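Local atomic coordinates of multicopper oxidase (Uncultured bacterium, PDB entry 4E9X), a protein that probably oxidises substrates of the laccase type at a mononuclear copper and passes the electrons to a copper cluster that reduces molecular oxygen to water. Residues A[98-102]-A[192-196]; A[210-216]-A[235-241]. All blocks are in the same frame, centred on the assembly; numbering follows the deposited sequence.

Interaction 1: A[98-102]-A[192-196]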
# COMPACT_ATOMS: atom_id res chain seq x y z
N ILE A 98 -20.80 5.13 -12.91
CA ILE A 98 -20.27 4.22 -13.91
C ILE A 98 -19.08 3.44 -13.37
O ILE A 98 -18.40 3.79 -12.41
CB ILE A 98 -19.86 5.04 -15.15
CG1 ILE A 98 -18.71 6.02 -14.86
CG2 ILE A 98 -21.06 5.78 -15.73
CD1 ILE A 98 -18.26 6.91 -16.01
N GLY A 99 -18.77 2.38 -14.12
CA GLY A 99 -17.45 1.73 -14.05
C GLY A 99 -17.45 0.40 -13.34
O GLY A 99 -18.48 -0.25 -13.10
N THR A 100 -16.23 0.03 -12.91
CA THR A 100 -16.02 -1.19 -12.19
C THR A 100 -16.41 -1.01 -10.72
O THR A 100 -15.65 -0.43 -9.93
CB THR A 100 -14.53 -1.57 -12.24
OG1 THR A 100 -14.12 -1.59 -13.62
CG2 THR A 100 -14.30 -2.95 -11.62
N LEU A 101 -17.59 -1.54 -10.39
CA LEU A 101 -18.05 -1.55 -9.00
C LEU A 101 -18.07 -2.98 -8.49
O LEU A 101 -17.68 -3.93 -9.21
CB LEU A 101 -19.48 -0.94 -8.91
CG LEU A 101 -19.67 0.34 -9.73
CD1 LEU A 101 -21.07 0.91 -9.48
CD2 LEU A 101 -18.64 1.40 -9.43
N TRP A 102 -18.52 -3.18 -7.25
CA TRP A 102 -18.62 -4.56 -6.74
C TRP A 102 -19.64 -4.59 -5.63
O TRP A 102 -20.15 -3.55 -5.24
CB TRP A 102 -17.28 -5.09 -6.32
CG TRP A 102 -16.52 -4.46 -5.19
CD1 TRP A 102 -16.14 -3.16 -5.06
CD2 TRP A 102 -16.01 -5.16 -4.04
NE1 TRP A 102 -15.43 -3.01 -3.87
CE2 TRP A 102 -15.34 -4.22 -3.24
CE3 TRP A 102 -16.05 -6.50 -3.60
CZ2 TRP A 102 -14.73 -4.59 -2.03
CZ3 TRP A 102 -15.45 -6.86 -2.41
CH2 TRP A 102 -14.79 -5.90 -1.62
N ARG A 192 -9.63 -5.58 -15.01
CA ARG A 192 -10.22 -4.90 -13.84
C ARG A 192 -9.76 -5.65 -12.61
O ARG A 192 -10.18 -6.80 -12.40
CB ARG A 192 -11.74 -4.94 -13.98
CG ARG A 192 -12.25 -4.29 -15.27
CD ARG A 192 -13.74 -4.51 -15.41
NE ARG A 192 -14.31 -4.24 -16.74
CZ ARG A 192 -15.12 -3.23 -16.97
NH1 ARG A 192 -15.42 -2.26 -16.10
NH2 ARG A 192 -15.66 -3.15 -18.20
N PHE A 193 -8.91 -5.00 -11.80
CA PHE A 193 -8.42 -5.57 -10.55
C PHE A 193 -9.31 -5.13 -9.38
O PHE A 193 -9.65 -3.95 -9.31
CB PHE A 193 -7.00 -5.06 -10.23
CG PHE A 193 -5.93 -5.38 -11.25
CD1 PHE A 193 -5.60 -6.71 -11.57
CD2 PHE A 193 -5.20 -4.39 -11.84
CE1 PHE A 193 -4.59 -7.00 -12.47
CE2 PHE A 193 -4.20 -4.68 -12.78
CZ PHE A 193 -3.85 -6.00 -13.05
N PHE A 194 -9.59 -6.07 -8.49
CA PHE A 194 -10.38 -5.75 -7.29
C PHE A 194 -9.67 -6.23 -6.04
O PHE A 194 -9.25 -7.41 -5.98
CB PHE A 194 -11.75 -6.45 -7.31
CG PHE A 194 -12.66 -6.25 -8.49
CD1 PHE A 194 -13.93 -5.73 -8.31
CD2 PHE A 194 -12.28 -6.64 -9.78
CE1 PHE A 194 -14.84 -5.62 -9.37
CE2 PHE A 194 -13.16 -6.58 -10.85
CZ PHE A 194 -14.45 -6.09 -10.63
N GLY A 195 -9.60 -5.33 -5.06
CA GLY A 195 -9.12 -5.73 -3.74
C GLY A 195 -10.31 -6.28 -2.93
O GLY A 195 -10.91 -5.59 -2.10
N ALA A 196 -10.70 -7.53 -3.21
CA ALA A 196 -11.95 -8.03 -2.63
C ALA A 196 -11.76 -8.49 -1.20
O ALA A 196 -12.65 -8.28 -0.38
CB ALA A 196 -12.45 -9.18 -3.50
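F194 brings the edge of its phenyl ring to the carbonyl O of L101, 3.3 Å from F194 CE1, and to CB of W102, 3.9 Å from the same CE1, while F194 CZ lies 3.3 Å from T100 CG2. T100, W102, R192 and F194 all direct their CA-to-CB bonds at the opposing segment, so side chains fill a gap too wide for backbone pairing; the CA atoms of T100 and R192 are 7.1 Å apart. Beyond the phenyl, the indole of W102 rests by A196, with W102 CH2 3.4 Å from the A196 carbonyl O and W102 CZ3 3.9 Å from A196 CB. The inverse gamma turn centred on G195 ends the strand here.

The polar end is set by R192, whose NH1 donates to T100 OG1 at 2.9 Å. Both side chains have further partners: R192 NE forms a salt bridge with D139, and T100 OG1 is hydrogen-bonded to D238. On the other segment the chain turns a corner at T100, and G99, with phi 106°, uses a conformation in which a CB would clash with the preceding carbonyl.

W102 also meets the rings of H62 and H104, two copper ligands, and its side chain is about 4 Å from a bound copper ion. This is a buried joint between two cupredoxin-type beta domains of a multicopper oxidase, reaching the surroundings of a copper site.

Interaction 2: A[210-216]-A[235-241]; sequences MLVTHKD and ERYDVII
Two neighbouring antiparallel strands of a cupredoxin-type domain, 210-215 and 236-241, pair around a classic beta bulge; their axes approach to 4.4 Å at 141°. L211-I240 and H214-D238 are hydrogen-bonded pairs, V212-V239 and K215-Y237 non-hydrogen-bonded ones. At the bulge T213 (phi/psi -109/-23°) and H214 both face D238.

Backbone bonds run L211 N to I240 O and I240 N to L211 O (both 2.9 Å), T213 N to D238 O (2.9 Å), weakly H214 N to D238 O (3.3 Å), D238 N to H214 O (3.0 Å) and D216 N to R236 O (2.8 Å).

V212 (chi1 t) packs CG2 on V239 CG1 at 3.9 Å and CG1 on Y237 CD1 at 4.0 Å; M210 CG meets I241 CG1 at 3.7 Å.

Charges gather where D216 turns (53/35°). R236 hydrogen-bonds G234 O through NH1 and salt-bridges D227 of the second subunit, whose N binds D216. D216 OD1 accepts R236 N at 3.0 Å. K215 NZ bridges to E235 OE2 at 2.7 Å, the oxygen that also accepts Y237 OH at 2.7 Å.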
# COMPACT_ATOMS: atom_id res chain seq x y z
N MET A 210 1.13 -2.08 -18.41
CA MET A 210 -0.28 -1.83 -18.27
C MET A 210 -0.51 -0.31 -18.29
O MET A 210 0.18 0.47 -17.62
CB MET A 210 -0.78 -2.33 -16.92
CG MET A 210 -0.78 -3.87 -16.87
SD MET A 210 -1.11 -4.50 -15.20
CE MET A 210 0.48 -4.32 -14.40
N LEU A 211 -1.49 0.15 -19.04
CA LEU A 211 -1.92 1.54 -18.98
C LEU A 211 -3.06 1.62 -17.97
O LEU A 211 -4.13 1.06 -18.23
CB LEU A 211 -2.40 2.03 -20.35
CG LEU A 211 -2.85 3.50 -20.34
CD1 LEU A 211 -1.69 4.44 -20.00
CD2 LEU A 211 -3.47 3.88 -21.68
N VAL A 212 -2.80 2.26 -16.84
CA VAL A 212 -3.83 2.42 -15.78
C VAL A 212 -4.76 3.55 -16.21
O VAL A 212 -4.36 4.71 -16.32
CB VAL A 212 -3.16 2.72 -14.44
CG1 VAL A 212 -4.28 2.82 -13.39
CG2 VAL A 212 -2.11 1.66 -14.05
N THR A 213 -6.03 3.19 -16.49
CA THR A 213 -6.98 4.16 -17.01
C THR A 213 -8.06 4.57 -16.03
O THR A 213 -8.66 5.61 -16.23
CB THR A 213 -7.68 3.56 -18.27
OG1 THR A 213 -8.32 2.33 -17.93
CG2 THR A 213 -6.67 3.22 -19.37
N HIS A 214 -8.37 3.72 -15.03
CA HIS A 214 -9.49 4.02 -14.12
C HIS A 214 -9.13 3.64 -12.69
O HIS A 214 -8.51 2.59 -12.48
CB HIS A 214 -10.77 3.23 -14.45
CG HIS A 214 -11.39 3.47 -15.80
ND1 HIS A 214 -10.76 3.09 -16.98
CD2 HIS A 214 -12.58 4.04 -16.13
CE1 HIS A 214 -11.57 3.42 -17.96
NE2 HIS A 214 -12.68 4.01 -17.48
N LYS A 215 -9.55 4.50 -11.80
CA LYS A 215 -9.40 4.27 -10.36
C LYS A 215 -10.81 4.19 -9.78
O LYS A 215 -11.61 5.12 -9.97
CB LYS A 215 -8.59 5.41 -9.73
CG LYS A 215 -8.74 5.58 -8.24
CD LYS A 215 -8.29 4.38 -7.39
CE LYS A 215 -8.46 4.77 -5.92
NZ LYS A 215 -8.65 3.57 -5.09
N ASP A 216 -11.11 3.05 -9.12
CA ASP A 216 -12.44 2.82 -8.52
C ASP A 216 -13.55 3.04 -9.56
O ASP A 216 -14.65 3.50 -9.24
CB ASP A 216 -12.65 3.71 -7.30
CG ASP A 216 -11.62 3.38 -6.18
OD1 ASP A 216 -10.95 2.33 -6.25
OD2 ASP A 216 -11.54 4.25 -5.29
N GLU A 235 -10.38 -1.28 -3.25
CA GLU A 235 -10.05 -0.55 -4.47
C GLU A 235 -10.33 -1.32 -5.74
O GLU A 235 -10.31 -2.54 -5.73
CB GLU A 235 -8.56 -0.22 -4.50
CG GLU A 235 -8.07 0.63 -3.31
CD GLU A 235 -6.66 1.09 -3.66
OE1 GLU A 235 -5.77 0.27 -3.44
OE2 GLU A 235 -6.46 2.17 -4.21
N ARG A 236 -10.52 -0.59 -6.84
CA ARG A 236 -10.42 -1.21 -8.16
C ARG A 236 -9.50 -0.36 -9.01
O ARG A 236 -9.42 0.87 -8.89
CB ARG A 236 -11.80 -1.34 -8.86
CG ARG A 236 -12.68 -2.42 -8.23
CD ARG A 236 -13.47 -1.95 -7.01
NE ARG A 236 -14.39 -0.88 -7.38
CZ ARG A 236 -14.60 0.25 -6.68
NH1 ARG A 236 -14.02 0.50 -5.52
NH2 ARG A 236 -15.46 1.16 -7.18
N TYR A 237 -8.77 -1.05 -9.90
CA TYR A 237 -8.01 -0.40 -10.95
C TYR A 237 -8.37 -1.05 -12.28
O TYR A 237 -8.42 -2.29 -12.33
CB TYR A 237 -6.49 -0.53 -10.73
CG TYR A 237 -6.07 0.33 -9.56
CD1 TYR A 237 -5.68 1.67 -9.79
CD2 TYR A 237 -6.07 -0.15 -8.24
CE1 TYR A 237 -5.29 2.50 -8.72
CE2 TYR A 237 -5.69 0.66 -7.19
CZ TYR A 237 -5.31 1.98 -7.44
OH TYR A 237 -4.94 2.80 -6.37
N ASP A 238 -8.59 -0.25 -13.34
CA ASP A 238 -8.73 -0.81 -14.67
C ASP A 238 -7.49 -0.44 -15.44
O ASP A 238 -7.03 0.70 -15.38
CB ASP A 238 -9.92 -0.26 -15.44
CG ASP A 238 -11.33 -0.43 -14.89
OD1 ASP A 238 -11.51 -0.84 -13.73
OD2 ASP A 238 -12.25 -0.17 -15.68
N VAL A 239 -6.98 -1.42 -16.20
CA VAL A 239 -5.82 -1.17 -17.04
C VAL A 239 -6.12 -1.72 -18.45
O VAL A 239 -7.07 -2.48 -18.66
CB VAL A 239 -4.55 -1.87 -16.49
CG1 VAL A 239 -4.31 -1.44 -15.02
CG2 VAL A 239 -4.64 -3.41 -16.62
N ILE A 240 -5.29 -1.29 -19.40
CA ILE A 240 -5.27 -1.83 -20.76
C ILE A 240 -3.90 -2.43 -21.01
O ILE A 240 -2.87 -1.79 -20.75
CB ILE A 240 -5.53 -0.70 -21.80
CG1 ILE A 240 -6.93 -0.06 -21.62
CG2 ILE A 240 -5.33 -1.22 -23.21
CD1 ILE A 240 -8.04 -1.05 -21.98
N ILE A 241 -3.90 -3.65 -21.55
CA ILE A 241 -2.69 -4.26 -22.10
C ILE A 241 -2.89 -4.41 -23.60
O ILE A 241 -3.89 -4.99 -24.03
CB ILE A 241 -2.36 -5.62 -21.46
CG1 ILE A 241 -1.89 -5.41 -20.01
CG2 ILE A 241 -1.32 -6.36 -22.31
CD1 ILE A 241 -1.61 -6.68 -19.25
O HOH W 1 -9.19 -0.10 -18.92
O HOH W 2 -11.15 0.97 -11.67

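In the fold
Interaction 1 closes before interaction 2 opens along the chain, and their centres are about 10 Å apart. They share a six-stranded mixed sheet, where strand 187-195 borders 236-243 and 210-215 follows on the far side; F193 N to Y237 O, at 2.8 Å, is one probable hydrogen bond across that border. Strand 101-104 belongs to a sheet of the other domain. Interaction 2 therefore builds the second domain internally, whereas interaction 1 fastens it to the first. T100 OG1 lies 2.7 Å from D238 OD1, and W102 CD1 packs on R236 CD at 3.5 Å. Through R236, which also binds D227 of the second subunit, the surroundings of a copper site adjoin the subunit interface.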